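Lytic Polysaccharide Monooxygenase (Phytophthora infestans, PDB 6Z5Y) probably uses a bound copper ion to cleave pectin by oxidation, helping the pathogen to invade plant tissue. Local coordinates at residues G2-P7 with N166-T171; G86-S91 with A128-V133. One frame throughout, in Å; residues are numbered along the deposited sequence.

Interaction 1: residues G2-P7 with N166-T171; sequences GYIAKP and NCIPLT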
loop_
_atom_site.group_PDB
_atom_site.type_symbol
_atom_site.label_atom_id
_atom_site.label_comp_id
_atom_site.label_asym_id
_atom_site.label_seq_id
_atom_site.Cartn_x
_atom_site.Cartn_y
_atom_site.Cartn_z
ATOM N N GLY A 2 0.671 -9.573 0.575
ATOM C CA GLY A 2 -0.749 -9.309 0.767
ATOM C C GLY A 2 -1.284 -8.316 -0.239
ATOM O O GLY A 2 -0.537 -7.576 -0.878
ATOM N N TYR A 3 -2.611 -8.263 -0.317
ATOM C CA TYR A 3 -3.351 -7.339 -1.180
ATOM C C TYR A 3 -4.586 -6.900 -0.397
ATOM O O TYR A 3 -5.103 -7.668 0.436
ATOM C CB TYR A 3 -3.706 -7.971 -2.543
ATOM C CG TYR A 3 -4.456 -9.272 -2.458
ATOM C CD1 TYR A 3 -3.764 -10.475 -2.338
ATOM C CD2 TYR A 3 -5.835 -9.333 -2.432
ATOM C CE1 TYR A 3 -4.422 -11.684 -2.177
ATOM C CE2 TYR A 3 -6.500 -10.537 -2.305
ATOM C CZ TYR A 3 -5.790 -11.701 -2.160
ATOM O OH TYR A 3 -6.415 -12.891 -1.938
ATOM N N ILE A 4 -5.158 -5.777 -0.781
ATOM C CA ILE A 4 -6.500 -5.445 -0.274
ATOM C C ILE A 4 -7.486 -6.416 -0.903
ATOM O O ILE A 4 -7.569 -6.522 -2.146
ATOM C CB ILE A 4 -6.857 -3.983 -0.529
ATOM C CG1 ILE A 4 -6.009 -3.092 0.372
ATOM C CG2 ILE A 4 -8.349 -3.758 -0.325
ATOM C CD1 ILE A 4 -6.326 -1.628 0.257
ATOM N N ALA A 5 -8.202 -7.125 -0.054
ATOM C CA ALA A 5 -9.135 -8.173 -0.469
ATOM C C ALA A 5 -10.579 -7.693 -0.479
ATOM O O ALA A 5 -11.390 -8.285 -1.218
ATOM C CB ALA A 5 -8.987 -9.369 0.426
ATOM N N LYS A 6 -10.918 -6.715 0.317
ATOM C CA LYS A 6 -12.256 -6.117 0.368
ATOM C C LYS A 6 -12.041 -4.627 0.473
ATOM O O LYS A 6 -11.419 -4.178 1.418
ATOM C CB LYS A 6 -12.973 -6.662 1.586
ATOM C CG LYS A 6 -14.446 -6.397 1.608
ATOM C CD LYS A 6 -15.138 -7.092 2.747
ATOM C CE LYS A 6 -16.633 -6.939 2.681
ATOM N NZ LYS A 6 -17.250 -7.394 3.940
ATOM N N PRO A 7 -12.500 -3.826 -0.486
ATOM C CA PRO A 7 -13.210 -4.246 -1.704
ATOM C C PRO A 7 -12.337 -5.126 -2.601
ATOM O O PRO A 7 -11.108 -5.060 -2.558
ATOM C CB PRO A 7 -13.554 -2.910 -2.365
ATOM C CG PRO A 7 -12.492 -1.981 -1.884
ATOM C CD PRO A 7 -12.221 -2.394 -0.461
ATOM N N ASN A 166 -1.978 -1.868 -5.359
ATOM C CA ASN A 166 -3.250 -2.373 -5.903
ATOM C C ASN A 166 -4.015 -1.188 -6.481
ATOM O O ASN A 166 -3.953 -0.068 -5.953
ATOM C CB ASN A 166 -4.130 -2.996 -4.818
ATOM C CG ASN A 166 -3.508 -4.090 -3.984
ATOM O OD1 ASN A 166 -3.949 -4.269 -2.845
ATOM N ND2 ASN A 166 -2.581 -4.871 -4.514
ATOM N N CYS A 167 -4.790 -1.467 -7.506
ATOM C CA CYS A 167 -5.792 -0.558 -8.072
ATOM C C CYS A 167 -7.089 -1.359 -8.065
ATOM O O CYS A 167 -7.105 -2.437 -8.638
ATOM C CB CYS A 167 -5.461 -0.143 -9.504
ATOM S SG CYS A 167 -3.954 0.834 -9.573
ATOM N N ILE A 168 -8.130 -0.791 -7.446
ATOM C CA ILE A 168 -9.418 -1.494 -7.295
ATOM C C ILE A 168 -10.524 -0.540 -7.681
ATOM O O ILE A 168 -10.800 0.420 -6.961
ATOM C CB ILE A 168 -9.616 -2.007 -5.862
ATOM C CG1 ILE A 168 -8.436 -2.899 -5.440
ATOM C CG2 ILE A 168 -10.927 -2.756 -5.790
ATOM C CD1 ILE A 168 -8.509 -3.423 -4.024
ATOM N N PRO A 169 -11.168 -0.757 -8.843
ATOM C CA PRO A 169 -12.236 0.130 -9.242
ATOM C C PRO A 169 -13.436 -0.119 -8.333
ATOM O O PRO A 169 -13.782 -1.288 -8.071
ATOM C CB PRO A 169 -12.540 -0.283 -10.688
ATOM C CG PRO A 169 -12.086 -1.750 -10.766
ATOM C CD PRO A 169 -10.890 -1.834 -9.834
ATOM N N LEU A 170 -14.105 0.964 -7.950
ATOM C CA LEU A 170 -15.288 0.900 -7.081
ATOM C C LEU A 170 -16.480 1.508 -7.801
ATOM O O LEU A 170 -16.349 2.454 -8.559
ATOM C CB LEU A 170 -15.061 1.639 -5.768
ATOM C CG LEU A 170 -13.812 1.225 -4.984
ATOM C CD1 LEU A 170 -13.753 1.942 -3.653
ATOM C CD2 LEU A 170 -13.763 -0.262 -4.749
ATOM N N THR A 171 -17.639 0.991 -7.466
ATOM C CA THR A 171 -18.909 1.500 -7.984
ATOM C C THR A 171 -19.269 2.825 -7.328
ATOM O O THR A 171 -18.867 3.139 -6.229
ATOM C CB THR A 171 -20.012 0.476 -7.732
ATOM O OG1 THR A 171 -20.133 0.261 -6.323
ATOM C CG2 THR A 171 -19.752 -0.863 -8.375
HETATM O O HOH W 1 -0.506 -6.610 -3.436
#
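Y3 faces N166 with CA atoms 6.9 Å apart, and P7 faces I168 at 7.3 Å, spacings too wide for strand pairing and suited to side-chain packing between the two sheets of a beta-sandwich, the core fold of lytic polysaccharide monooxygenases. Segment 2-7 carries the edge strand 4-6 of the smaller sheet; 166-171 ends the long strand 158-170 of the larger one. Both lead away from copper ligands, since H1 precedes G2 and Y164 lies on that long strand.

The polar half of the contact is built by N166, whose CG stands anti to its own carbonyl carbon (chi1 -54°), with the amide reaching the backbone of 2-7. Its OD1 accepts the N-H of I4 at 2.8 Å, a nearly straight bond (168°) with the donor tilted modestly from the carbonyl plane, and lies against CA of Y3. The ND2 of N166 donates to a water at 2.9 Å, which in turn donates to O of G2. One side-chain amide thus grips the backbone on both sides of Y3, directly at N of I4 and through the water at O of G2, and these bonds favour one amide orientation. Y3 follows a different course: its ring leaves the interface, meets W11 edge-to-face and hydrogen-bonds through OH to K15.

Beyond N166 the contact turns apolar. In the I4 conformer described here, CG2 lies 3.7 Å from CD1 of I168, the two side chains crossing obliquely, while F147 of strand 143-155 adjoins both I4 and N166. A classic beta bulge, A5 and K6 facing T89, and the cis peptide before P7 bring the chain to the next touching point. There CD2 of L170 rests 3.6 Å from CB of P7, and CD1 of I168 presses against the P7 carbonyl oxygen at 3.4 Å.

Interaction 2: residues G86-S91 with A128-V133; sequences GTATFS and AVFKPV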
loop_
_atom_site.group_PDB
_atom_site.type_symbol
_atom_site.label_atom_id
_atom_site.label_comp_id
_atom_site.label_asym_id
_atom_site.label_seq_id
_atom_site.Cartn_x
_atom_site.Cartn_y
_atom_site.Cartn_z
ATOM N N GLY A 86 -16.787 1.493 6.603
ATOM C CA GLY A 86 -15.654 2.412 6.751
ATOM C C GLY A 86 -14.314 1.734 6.909
ATOM O O GLY A 86 -13.420 2.282 7.553
ATOM N N THR A 87 -14.163 0.569 6.301
ATOM C CA THR A 87 -12.927 -0.190 6.354
ATOM C C THR A 87 -12.506 -0.608 4.946
ATOM O O THR A 87 -13.305 -0.614 4.004
ATOM C CB THR A 87 -13.051 -1.460 7.189
ATOM O OG1 THR A 87 -13.868 -2.445 6.544
ATOM C CG2 THR A 87 -13.518 -1.187 8.600
ATOM N N ALA A 88 -11.251 -1.033 4.853
ATOM C CA ALA A 88 -10.761 -1.923 3.789
ATOM C C ALA A 88 -10.093 -3.088 4.498
ATOM O O ALA A 88 -9.483 -2.887 5.541
ATOM C CB ALA A 88 -9.817 -1.208 2.834
ATOM N N THR A 89 -10.173 -4.265 3.942
ATOM C CA THR A 89 -9.628 -5.450 4.604
ATOM C C THR A 89 -8.500 -6.034 3.772
ATOM O O THR A 89 -8.672 -6.266 2.576
ATOM C CB THR A 89 -10.716 -6.490 4.824
ATOM O OG1 THR A 89 -11.806 -5.871 5.493
ATOM C CG2 THR A 89 -10.238 -7.646 5.654
ATOM N N PHE A 90 -7.376 -6.292 4.422
ATOM C CA PHE A 90 -6.242 -6.926 3.751
ATOM C C PHE A 90 -6.497 -8.419 3.601
ATOM O O PHE A 90 -7.339 -9.029 4.286
ATOM C CB PHE A 90 -4.964 -6.665 4.544
ATOM C CG PHE A 90 -3.701 -6.516 3.723
ATOM C CD1 PHE A 90 -3.661 -5.722 2.593
ATOM C CD2 PHE A 90 -2.543 -7.139 4.140
ATOM C CE1 PHE A 90 -2.478 -5.523 1.898
ATOM C CE2 PHE A 90 -1.361 -6.902 3.463
ATOM C CZ PHE A 90 -1.325 -6.121 2.337
ATOM N N SER A 91 -5.695 -9.050 2.761
ATOM C CA SER A 91 -5.880 -10.480 2.445
ATOM C C SER A 91 -5.329 -11.364 3.562
ATOM O O SER A 91 -5.673 -12.549 3.578
ATOM C CB SER A 91 -5.216 -10.829 1.123
ATOM O OG SER A 91 -3.803 -10.689 1.216
ATOM N N ALA A 128 -5.483 -8.087 8.729
ATOM C CA ALA A 128 -5.330 -6.644 8.937
ATOM C C ALA A 128 -6.531 -5.900 8.362
ATOM O O ALA A 128 -6.971 -6.201 7.271
ATOM C CB ALA A 128 -4.047 -6.136 8.318
ATOM N N VAL A 129 -6.994 -4.927 9.102
ATOM C CA VAL A 129 -8.154 -4.107 8.722
ATOM C C VAL A 129 -7.704 -2.666 8.758
ATOM O O VAL A 129 -7.214 -2.173 9.771
ATOM C CB VAL A 129 -9.360 -4.347 9.635
ATOM C CG1 VAL A 129 -10.488 -3.416 9.199
ATOM C CG2 VAL A 129 -9.786 -5.779 9.622
ATOM N N PHE A 130 -7.893 -2.000 7.630
ATOM C CA PHE A 130 -7.579 -0.560 7.494
ATOM C C PHE A 130 -8.825 0.236 7.841
ATOM O O PHE A 130 -9.888 -0.013 7.276
ATOM C CB PHE A 130 -7.178 -0.254 6.059
ATOM C CG PHE A 130 -5.976 -1.034 5.580
ATOM C CD1 PHE A 130 -4.697 -0.698 5.939
ATOM C CD2 PHE A 130 -6.152 -2.145 4.765
ATOM C CE1 PHE A 130 -3.611 -1.460 5.513
ATOM C CE2 PHE A 130 -5.078 -2.903 4.333
ATOM C CZ PHE A 130 -3.816 -2.562 4.719
ATOM N N LYS A 131 -8.665 1.206 8.735
ATOM C CA LYS A 131 -9.757 2.088 9.127
ATOM C C LYS A 131 -9.166 3.343 9.738
ATOM O O LYS A 131 -8.050 3.344 10.246
ATOM C CB LYS A 131 -10.514 1.343 10.190
ATOM C CG LYS A 131 -9.889 1.354 11.594
ATOM C CD LYS A 131 -8.576 0.592 11.840
ATOM C CE LYS A 131 -8.268 0.501 13.331
ATOM N NZ LYS A 131 -6.876 0.062 13.631
ATOM N N PRO A 132 -9.915 4.450 9.671
ATOM C CA PRO A 132 -11.179 4.622 8.948
ATOM C C PRO A 132 -10.951 4.886 7.461
ATOM O O PRO A 132 -9.950 5.497 7.089
ATOM C CB PRO A 132 -11.799 5.872 9.591
ATOM C CG PRO A 132 -10.541 6.706 9.972
ATOM C CD PRO A 132 -9.505 5.685 10.361
ATOM N N VAL A 133 -11.874 4.410 6.639
ATOM C CA VAL A 133 -11.865 4.688 5.186
ATOM C C VAL A 133 -13.234 5.245 4.821
ATOM O O VAL A 133 -14.227 4.522 4.878
ATOM C CB VAL A 133 -11.526 3.439 4.357
ATOM C CG1 VAL A 133 -11.500 3.783 2.858
ATOM C CG2 VAL A 133 -10.212 2.794 4.807
#
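The carbonyl oxygen of F130 is approached by two donors of segment 86-91: the N-H of A88, with N 3.0 Å from O of F130 and in the carbonyl plane, and more weakly the CA-H of T87. A second bond runs back from N of F130 to O of A88 at 2.8 Å, making these residues the hydrogen-bonded pair of an antiparallel ladder; T89 with V129 is the non-hydrogen-bonded pair next to it. F90 N to A128 O extends the ladder at one end. At the other, V133 N reaches O of G86 from well above its carbonyl plane, after the cis peptide before P132.

A88 and F130 point to the inner face of the sheet. There F130, its CG anti to its own carbonyl carbon (chi1 -59°), forms an offset edge-to-face pair with F90, centroids 5.5 Å apart and planes at 89°; CD1 of F90 lies 3.6 Å from CE2 of F130, at the F130 edge. On the face of T89 and V129, CG1 of V129 reaches across to CB of T87, 3.8 Å away. Backbone bonds therefore set the register, the perpendicular rings join the two segments on the buried side, and F130, packed on I102 and L110, ties the ladder to the larger sheet.

How the interactions relate
The two contacts illustrate two ways in which a beta-sandwich is joined: interaction 2 pairs strands within the small sheet, and interaction 1 packs that sheet against the large one. They share the sheet itself, because T89 bonds through its backbone to A5 and K6, making 88-90 the middle strand between 4-6 and 129-130. Interaction 1 is buried and relies on one asparagine amide, a water and aliphatic contacts; interaction 2 is partly exposed and relies on repeated backbone bonds, with aromatic rings on its inner side. They also meet directly: O of Y3 packs against CD1 of F90, whose side chain lies about 8 Å from the copper ion.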